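Local coordinates for protein (soluble lytic transglycosylase SLT70) (Escherichia coli, PDB 1QSA) that cleaves the beta-1,4-glycosidic bonds between N-acetylmuramic acid and N-acetylglucosamine in peptidoglycan, with formation of a 1,6-anhydro bond in the N-acetylmuramic acid, at residues Y10-Q15 with E26-G31; R162-M165 with G171-T174; Q344-R349 with M354-R359. All coordinates share one frame; numbering follows the deposited sequence. Where two conformers were deposited one is given.

Contact 1 (Y10-Q15 with E26-G31). With ACT (acetate ion), chain O.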
loop_
_atom_site.group_PDB
_atom_site.type_symbol
_atom_site.label_atom_id
_atom_site.label_comp_id
_atom_site.label_asym_id
_atom_site.label_seq_id
_atom_site.Cartn_x
_atom_site.Cartn_y
_atom_site.Cartn_z
ATOM N N TYR A 10 31.814 -17.440 2.632
ATOM C CA TYR A 10 30.944 -16.365 2.123
ATOM C C TYR A 10 30.856 -15.236 3.148
ATOM O O TYR A 10 31.030 -14.061 2.812
ATOM C CB TYR A 10 29.541 -16.905 1.800
ATOM C CG TYR A 10 28.653 -15.899 1.103
ATOM C CD1 TYR A 10 28.891 -15.533 -0.219
ATOM C CD2 TYR A 10 27.577 -15.316 1.771
ATOM C CE1 TYR A 10 28.077 -14.602 -0.866
ATOM C CE2 TYR A 10 26.752 -14.380 1.128
ATOM C CZ TYR A 10 27.015 -14.034 -0.185
ATOM O OH TYR A 10 26.215 -13.103 -0.822
ATOM N N ALA A 11 30.565 -15.579 4.399
ATOM C CA ALA A 11 30.485 -14.570 5.455
ATOM C C ALA A 11 31.847 -13.877 5.615
ATOM O O ALA A 11 31.920 -12.653 5.779
ATOM C CB ALA A 11 30.060 -15.217 6.770
ATOM N N GLN A 12 32.920 -14.646 5.496
ATOM C CA GLN A 12 34.266 -14.103 5.654
ATOM C C GLN A 12 34.683 -13.162 4.531
ATOM O O GLN A 12 35.308 -12.117 4.792
ATOM C CB GLN A 12 35.267 -15.247 5.880
ATOM C CG GLN A 12 35.040 -15.923 7.249
ATOM C CD GLN A 12 35.466 -17.388 7.301
ATOM O OE1 GLN A 12 35.891 -17.972 6.300
ATOM N NE2 GLN A 12 35.334 -17.996 8.485
ATOM N N ILE A 13 34.317 -13.483 3.293
ATOM C CA ILE A 13 34.687 -12.612 2.182
ATOM C C ILE A 13 33.925 -11.283 2.270
ATOM O O ILE A 13 34.467 -10.236 1.945
ATOM C CB ILE A 13 34.523 -13.303 0.799
ATOM C CG1 ILE A 13 35.350 -12.565 -0.259
ATOM C CG2 ILE A 13 33.056 -13.364 0.375
ATOM C CD1 ILE A 13 35.339 -13.251 -1.623
ATOM N N LYS A 14 32.687 -11.327 2.753
ATOM C CA LYS A 14 31.883 -10.110 2.901
ATOM C C LYS A 14 32.472 -9.229 4.002
ATOM O O LYS A 14 32.501 -8.009 3.878
ATOM C CB LYS A 14 30.431 -10.463 3.220
ATOM C CG LYS A 14 29.670 -10.947 2.005
ATOM C CD LYS A 14 28.325 -11.559 2.397
ATOM C CE LYS A 14 27.388 -10.540 3.041
ATOM N NZ LYS A 14 26.044 -11.156 3.302
ATOM N N GLN A 15 32.943 -9.855 5.076
ATOM C CA GLN A 15 33.562 -9.127 6.179
ATOM C C GLN A 15 34.822 -8.416 5.653
ATOM O O GLN A 15 35.041 -7.245 5.949
ATOM C CB GLN A 15 33.924 -10.100 7.299
ATOM C CG GLN A 15 34.639 -9.484 8.499
ATOM C CD GLN A 15 34.978 -10.538 9.562
ATOM O OE1 GLN A 15 35.623 -11.553 9.269
ATOM N NE2 GLN A 15 34.541 -10.304 10.794
ATOM N N GLU A 26 40.257 -10.756 -3.253
ATOM C CA GLU A 26 40.803 -11.278 -4.509
ATOM C C GLU A 26 41.195 -12.740 -4.404
ATOM O O GLU A 26 40.920 -13.527 -5.307
ATOM C CB GLU A 26 42.010 -10.449 -4.955
ATOM C CG GLU A 26 41.634 -9.068 -5.470
ATOM C CD GLU A 26 42.838 -8.157 -5.705
ATOM O OE1 GLU A 26 43.998 -8.622 -5.579
ATOM O OE2 GLU A 26 42.617 -6.962 -6.011
ATOM N N GLN A 27 41.802 -13.105 -3.279
ATOM C CA GLN A 27 42.238 -14.476 -3.064
ATOM C C GLN A 27 41.075 -15.438 -2.848
ATOM O O GLN A 27 41.122 -16.580 -3.299
ATOM C CB GLN A 27 43.194 -14.555 -1.871
ATOM C CG GLN A 27 43.777 -15.946 -1.675
ATOM C CD GLN A 27 44.723 -16.029 -0.496
ATOM O OE1 GLN A 27 45.395 -15.047 -0.140
ATOM N NE2 GLN A 27 44.781 -17.201 0.126
ATOM N N MET A 28 40.035 -14.964 -2.165
ATOM C CA MET A 28 38.869 -15.787 -1.853
ATOM C C MET A 28 37.801 -15.951 -2.933
ATOM O O MET A 28 37.102 -16.969 -2.971
ATOM C CB MET A 28 38.181 -15.257 -0.588
ATOM C CG MET A 28 38.989 -15.436 0.695
ATOM S SD MET A 28 38.061 -14.877 2.137
ATOM C CE MET A 28 36.923 -16.267 2.349
ATOM N N MET A 29 37.655 -14.953 -3.799
ATOM C CA MET A 29 36.620 -15.000 -4.820
ATOM C C MET A 29 36.548 -16.254 -5.686
ATOM O O MET A 29 35.486 -16.873 -5.777
ATOM C CB MET A 29 36.738 -13.782 -5.747
ATOM C CG MET A 29 36.014 -12.541 -5.285
ATOM S SD MET A 29 34.230 -12.761 -5.336
ATOM C CE MET A 29 33.854 -12.375 -7.051
ATOM N N PRO A 30 37.669 -16.661 -6.322
ATOM C CA PRO A 30 37.635 -17.860 -7.175
ATOM C C PRO A 30 37.150 -19.135 -6.484
ATOM O O PRO A 30 36.483 -19.968 -7.107
ATOM C CB PRO A 30 39.094 -18.008 -7.623
ATOM C CG PRO A 30 39.639 -16.633 -7.530
ATOM C CD PRO A 30 39.025 -16.087 -6.276
ATOM N N GLY A 31 37.472 -19.281 -5.201
ATOM C CA GLY A 31 37.072 -20.462 -4.462
ATOM C C GLY A 31 35.588 -20.532 -4.144
ATOM O O GLY A 31 35.113 -21.554 -3.655
HETATM C C ACT O . 23.967 -10.813 0.225
HETATM O O ACT O . 23.606 -9.722 0.707
HETATM O OXT ACT O . 24.846 -11.519 0.755
HETATM C CH3 ACT O . 23.294 -11.316 -1.043
#

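Contact 2 (R162-M165 with G171-T174). With SO4 (sulfate ion), chain N.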
loop_
_atom_site.group_PDB
_atom_site.type_symbol
_atom_site.label_atom_id
_atom_site.label_comp_id
_atom_site.label_asym_id
_atom_site.label_seq_id
_atom_site.Cartn_x
_atom_site.Cartn_y
_atom_site.Cartn_z
ATOM N N ARG A 162 -2.956 19.904 -16.436
ATOM C CA ARG A 162 -4.212 19.379 -15.891
ATOM C C ARG A 162 -3.931 18.140 -15.032
ATOM O O ARG A 162 -4.427 18.027 -13.909
ATOM C CB ARG A 162 -5.184 19.014 -17.024
ATOM C CG ARG A 162 -6.586 18.637 -16.532
ATOM C CD ARG A 162 -7.471 18.142 -17.674
ATOM N NE ARG A 162 -7.021 16.839 -18.153
ATOM C CZ ARG A 162 -7.402 15.672 -17.639
ATOM N NH1 ARG A 162 -8.287 15.628 -16.659
ATOM N NH2 ARG A 162 -6.923 14.536 -18.128
ATOM N N LEU A 163 -3.096 17.236 -15.543
ATOM C CA LEU A 163 -2.749 16.016 -14.807
ATOM C C LEU A 163 -1.987 16.322 -13.512
ATOM O O LEU A 163 -2.238 15.695 -12.467
ATOM C CB LEU A 163 -1.915 15.064 -15.682
ATOM C CG LEU A 163 -2.621 14.381 -16.867
ATOM C CD1 LEU A 163 -1.599 13.651 -17.737
ATOM C CD2 LEU A 163 -3.686 13.422 -16.381
ATOM N N ALA A 164 -1.063 17.282 -13.575
ATOM C CA ALA A 164 -0.281 17.657 -12.395
ATOM C C ALA A 164 -1.205 18.262 -11.325
ATOM O O ALA A 164 -1.075 17.960 -10.140
ATOM C CB ALA A 164 0.830 18.653 -12.780
ATOM N N MET A 165 -2.147 19.096 -11.757
ATOM C CA MET A 165 -3.089 19.733 -10.833
ATOM C C MET A 165 -3.950 18.679 -10.138
ATOM O O MET A 165 -4.076 18.691 -8.912
ATOM C CB MET A 165 -3.972 20.731 -11.584
ATOM C CG MET A 165 -4.889 21.561 -10.679
ATOM S SD MET A 165 -3.964 22.693 -9.639
ATOM C CE MET A 165 -5.322 23.578 -8.837
ATOM N N GLY A 171 3.550 22.139 -7.422
ATOM C CA GLY A 171 4.880 22.623 -7.756
ATOM C C GLY A 171 5.125 22.443 -9.255
ATOM O O GLY A 171 5.651 23.339 -9.931
ATOM N N LEU A 172 4.747 21.279 -9.787
ATOM C CA LEU A 172 4.906 21.006 -11.216
ATOM C C LEU A 172 3.963 21.906 -12.026
ATOM O O LEU A 172 4.342 22.414 -13.075
ATOM C CB LEU A 172 4.660 19.527 -11.531
ATOM C CG LEU A 172 4.731 19.093 -13.005
ATOM C CD1 LEU A 172 6.080 19.471 -13.625
ATOM C CD2 LEU A 172 4.465 17.594 -13.123
ATOM N N VAL A 173 2.745 22.117 -11.532
ATOM C CA VAL A 173 1.810 22.999 -12.235
ATOM C C VAL A 173 2.457 24.368 -12.446
ATOM O O VAL A 173 2.436 24.916 -13.554
ATOM C CB VAL A 173 0.476 23.188 -11.434
ATOM C CG1 VAL A 173 -0.395 24.271 -12.104
ATOM C CG2 VAL A 173 -0.296 21.877 -11.419
ATOM N N THR A 174 3.075 24.875 -11.381
ATOM C CA THR A 174 3.731 26.165 -11.409
ATOM C C THR A 174 4.940 26.203 -12.344
ATOM O O THR A 174 5.098 27.162 -13.101
ATOM C CB THR A 174 4.068 26.614 -9.974
ATOM O OG1 THR A 174 2.847 27.027 -9.338
ATOM C CG2 THR A 174 5.068 27.758 -9.964
HETATM S S SO4 N . -9.079 11.953 -16.511
HETATM O O1 SO4 N . -7.602 11.996 -16.449
HETATM O O2 SO4 N . -9.556 10.699 -15.893
HETATM O O3 SO4 N . -9.638 13.109 -15.784
HETATM O O4 SO4 N . -9.521 12.006 -17.921
#

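Contact 3 (Q344-R349 with M354-R359). With SO4 (sulfate ion), chain B.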
loop_
_atom_site.group_PDB
_atom_site.type_symbol
_atom_site.label_atom_id
_atom_site.label_comp_id
_atom_site.label_asym_id
_atom_site.label_seq_id
_atom_site.Cartn_x
_atom_site.Cartn_y
_atom_site.Cartn_z
ATOM N N GLN A 344 -25.905 -17.105 3.989
ATOM C CA GLN A 344 -25.147 -17.005 2.736
ATOM C C GLN A 344 -23.775 -16.395 3.028
ATOM O O GLN A 344 -22.764 -16.818 2.475
ATOM C CB GLN A 344 -25.897 -16.171 1.701
ATOM C CG GLN A 344 -27.002 -16.944 1.007
ATOM C CD GLN A 344 -26.502 -18.253 0.417
ATOM O OE1 GLN A 344 -25.761 -18.263 -0.569
ATOM N NE2 GLN A 344 -26.882 -19.365 1.038
ATOM N N LEU A 345 -23.751 -15.405 3.916
ATOM C CA LEU A 345 -22.499 -14.748 4.284
ATOM C C LEU A 345 -21.539 -15.716 4.969
ATOM O O LEU A 345 -20.340 -15.698 4.696
ATOM C CB LEU A 345 -22.771 -13.544 5.192
ATOM C CG LEU A 345 -23.096 -12.217 4.510
ATOM C CD1 LEU A 345 -23.416 -11.171 5.570
ATOM C CD2 LEU A 345 -21.901 -11.766 3.668
ATOM N N MET A 346 -22.072 -16.576 5.831
ATOM C CA MET A 346 -21.274 -17.556 6.554
ATOM C C MET A 346 -20.526 -18.536 5.645
ATOM O O MET A 346 -19.541 -19.142 6.068
ATOM C CB MET A 346 -22.148 -18.341 7.532
ATOM C CG MET A 346 -22.542 -17.567 8.778
ATOM S SD MET A 346 -23.825 -18.436 9.731
ATOM C CE MET A 346 -22.935 -19.863 10.302
ATOM N N GLN A 347 -21.020 -18.710 4.422
ATOM C CA GLN A 347 -20.391 -19.616 3.456
ATOM C C GLN A 347 -19.106 -19.018 2.902
ATOM O O GLN A 347 -18.290 -19.727 2.294
ATOM C CB GLN A 347 -21.362 -19.937 2.318
ATOM C CG GLN A 347 -22.572 -20.750 2.764
ATOM C CD GLN A 347 -23.588 -20.986 1.660
ATOM O OE1 GLN A 347 -24.732 -21.357 1.930
ATOM N NE2 GLN A 347 -23.179 -20.778 0.413
ATOM N N GLN A 348 -18.951 -17.709 3.080
ATOM C CA GLN A 348 -17.794 -16.977 2.576
ATOM C C GLN A 348 -16.681 -16.836 3.598
ATOM O O GLN A 348 -16.820 -17.250 4.747
ATOM C CB GLN A 348 -18.226 -15.608 2.061
ATOM C CG GLN A 348 -19.303 -15.674 0.978
ATOM C CD GLN A 348 -19.965 -14.328 0.710
ATOM O OE1 GLN A 348 -21.108 -14.273 0.267
ATOM N NE2 GLN A 348 -19.248 -13.237 0.979
ATOM N N ARG A 349 -15.579 -16.228 3.169
ATOM C CA ARG A 349 -14.404 -16.054 4.014
ATOM C C ARG A 349 -14.274 -14.612 4.495
ATOM O O ARG A 349 -14.603 -13.687 3.759
ATOM C CB ARG A 349 -13.162 -16.443 3.190
ATOM C CG ARG A 349 -11.835 -16.415 3.913
ATOM C CD ARG A 349 -10.670 -16.585 2.909
ATOM N NE ARG A 349 -10.651 -15.490 1.936
ATOM C CZ ARG A 349 -11.102 -15.577 0.689
ATOM N NH1 ARG A 349 -11.552 -16.731 0.214
ATOM N NH2 ARG A 349 -11.060 -14.517 -0.100
ATOM N N MET A 354 -17.783 -14.010 9.498
ATOM C CA MET A 354 -17.599 -14.369 10.910
ATOM C C MET A 354 -18.560 -13.605 11.836
ATOM O O MET A 354 -19.019 -14.141 12.853
ATOM C CB MET A 354 -16.164 -14.043 11.355
ATOM C CG MET A 354 -15.069 -14.856 10.699
ATOM S SD MET A 354 -13.434 -14.310 11.284
ATOM C CE MET A 354 -12.386 -15.283 10.210
ATOM N N VAL A 355 -18.836 -12.349 11.489
ATOM C CA VAL A 355 -19.781 -11.542 12.246
ATOM C C VAL A 355 -21.153 -12.233 12.139
ATOM O O VAL A 355 -21.870 -12.389 13.141
ATOM C CB VAL A 355 -19.929 -10.112 11.668
ATOM C CG1 VAL A 355 -21.141 -9.428 12.285
ATOM C CG2 VAL A 355 -18.684 -9.265 11.956
ATOM N N ALA A 356 -21.492 -12.644 10.922
ATOM C CA ALA A 356 -22.769 -13.291 10.636
ATOM C C ALA A 356 -22.975 -14.516 11.509
ATOM O O ALA A 356 -24.039 -14.676 12.105
ATOM C CB ALA A 356 -22.876 -13.637 9.146
ATOM N N ALA A 357 -21.944 -15.357 11.609
ATOM C CA ALA A 357 -22.005 -16.559 12.436
ATOM C C ALA A 357 -22.242 -16.203 13.912
ATOM O O ALA A 357 -23.117 -16.786 14.561
ATOM C CB ALA A 357 -20.722 -17.359 12.281
ATOM N N GLN A 358 -21.479 -15.240 14.441
ATOM C CA GLN A 358 -21.646 -14.831 15.830
ATOM C C GLN A 358 -23.035 -14.211 16.070
ATOM O O GLN A 358 -23.655 -14.471 17.095
ATOM C CB GLN A 358 -20.537 -13.858 16.260
ATOM C CG GLN A 358 -20.573 -13.534 17.759
ATOM C CD GLN A 358 -19.219 -13.141 18.356
ATOM O OE1 GLN A 358 -18.215 -13.030 17.648
ATOM N NE2 GLN A 358 -19.200 -12.905 19.664
ATOM N N ARG A 359 -23.539 -13.455 15.098
ATOM C CA ARG A 359 -24.854 -12.819 15.228
ATOM C C ARG A 359 -25.968 -13.852 15.423
ATOM O O ARG A 359 -26.809 -13.688 16.305
ATOM C CB ARG A 359 -25.157 -11.917 14.022
ATOM C CG ARG A 359 -26.514 -11.182 14.101
ATOM C CD ARG A 359 -26.540 -10.256 15.315
ATOM N NE ARG A 359 -27.852 -9.649 15.584
ATOM C CZ ARG A 359 -28.309 -8.556 14.986
ATOM N NH1 ARG A 359 -27.626 -7.998 13.995
ATOM N NH2 ARG A 359 -29.500 -8.064 15.336
HETATM S S SO4 B . -9.411 -13.009 4.727
HETATM O O1 SO4 B . -9.862 -12.610 6.075
HETATM O O2 SO4 B . -9.207 -14.471 4.693
HETATM O O3 SO4 B . -10.457 -12.631 3.762
HETATM O O4 SO4 B . -8.159 -12.319 4.368
#

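Contact 1 (Y10-Q15 with E26-G31)
Ile13 and Met28 carry this contact, their side chains sliding past each other in opposite directions. The isoleucine leads with its long branch: CG1 stands anti to the backbone N (chi1 -161°) and the chain stays extended beyond it, which drives CD1 up to the other backbone. There CD1 rests 3.6 Å from Met28 CB and equally close, 3.6 Å, to Met29 N. Met28 answers with a thioether whose straight middle torsion (chi2 -177°) carries SD out beside Ile13, 4.1 Å from Ile13 CB. The bend at chi3 (77°) then turns the terminal methyl CE toward Gln12, where it reaches CB at 4.0 Å. Met29 has two deposited conformers, and in the one modelled here its CG adds a further apolar touch on Ile13 CD1. The two segments belong to helices 3-18 and 22-28, the helical pair that starts the alpha-superhelix, and within 10-15 and 26-31 the closest CA atoms are those of Ile13 and Met28, 6.6 Å apart. Met29 also packs on Tyr38, Leu41 and Gln45 of helix 38-48, while Tyr10 meets the rings of Tyr35 and Trp394, so that the first helix also touches a part of the chain far along the sequence. One helical turn apart, Tyr10 and Lys14 point together at an acetate ion, probably from the crystallisation liquor. Its OXT is gripped twice, by Tyr10 OH at 2.6 Å and by Lys14 NZ at 2.8 Å, and it lies at the edge of the tyrosine ring, near the ring plane. The ammonium group probably helps to offset the charge of the carboxylate.

Contact 2 (R162-M165 with G171-T174)
Successive helices 154-166 and 170-178 form a helical hairpin in the alpha-superhelix, and between 162-165 and 171-174 the nearest CA atoms are those of Ala164 and Val173, 5.7 Å apart. The methyl of Ala164 is met by two branches of the second helix: CB is 3.8 Å from Leu172 CD2 and 3.7 Å from Val173 CG2. The same valine methyl also presses on the backbone just beyond, with CG2 3.4 Å from Met165 N and 3.9 Å from Met165 CB. With CG1 anti to its backbone N (chi1 172°), Val173 turns CG2 to the first helix, and its side chain crosses that of Met165 obliquely. Met165 itself leads off to Leu194 of helix 185-196 and to Met217, Val220 and Ala221 of helix 212-228, so the hairpin is built into the next layers of helices. Pointing away from this interface, Arg162 holds a sulfate ion, probably from the crystallisation liquor, edge-on and in two-pronged fashion: NH1 reaches O3 at 3.0 Å and NH2 reaches O1 at 3.1 Å, both nearly straight (163° and 165°), with the sulfur in the guanidinium plane. Glu159 and Gln216 also bind this guanidinium. Between the two segments the side-chain contacts are apolar, so cohesion there comes from burial and from the fit of a valine methyl beside a small alanine, while the charge lies to one side.

Contact 3 (Q344-R349 with M354-R359)
The bond from Arg359 N to Val355 O, at 2.8 Å, is the shortest of the backbone bonds within the two segments, and it belongs to the helical turn that presents Ala356 and Ala357 to Leu345 and Met346. Across the contact the meeting is apolar. Ala356 turns its methyl to the first segment, where CB sits 4.0 Å from Leu345 CB and also 4.0 Å from Met346 CG, so it is received by two neighbouring side chains. Met346 does more, laying its length along Ala357: CG is 3.6 Å from the backbone N of Ala357, SD follows at 3.8 Å from its CA, and the methyl CE closes on its CB at 3.9 Å. The chain is extended to SD and bends only at the last torsion (chi3 67°), which swings CE toward the alanine methyl. These residues join helices 335-346 and 351-359, consecutive members of the alpha-superhelix separated by a tight connection, and the small alanines on the second helix are consistent with a close approach, Met346 CA to Ala357 CA 6.0 Å. Gln348, in the connection, is tied by its amide to Asp319 and Arg322, and Met354 packs on Ala593, Ala596 and Tyr597 of helix 582-601. The CB of Arg349 points away from the second segment, and its side chain reaches a sulfate ion probably from the crystallisation liquor. Its NE makes a weak, bent bond to sulfate O3 (3.4 Å, 147°), and the sulfur lies in the guanidinium plane, at the edge. The sulfate is also hydrogen-bonded to Arg448 and Tyr597, while the guanidinium has a second partner in Asp443, a salt bridge that probably balances its charge and helps to hold its orientation.

From the N terminus the three contacts follow in series, each shutting a short loop before the next begins; none nests or crosses. Contact 1 joins helices 3-18 and 22-28, contact 2 joins 154-166 and 170-178, and contact 3 joins 335-346 and 351-359; ten residues lie between the segments of contact 1, five in contact 2 and four in contact 3. They are local joints spaced along the superhelix: nearest atoms are about 40 Å apart between contacts 1 and 2 and about 33 Å between contacts 2 and 3, which lie on opposite sides of the chain's centre. Longer ties come from their flanks, contact 1 meeting Trp394 and contact 3 the late helix 582-601.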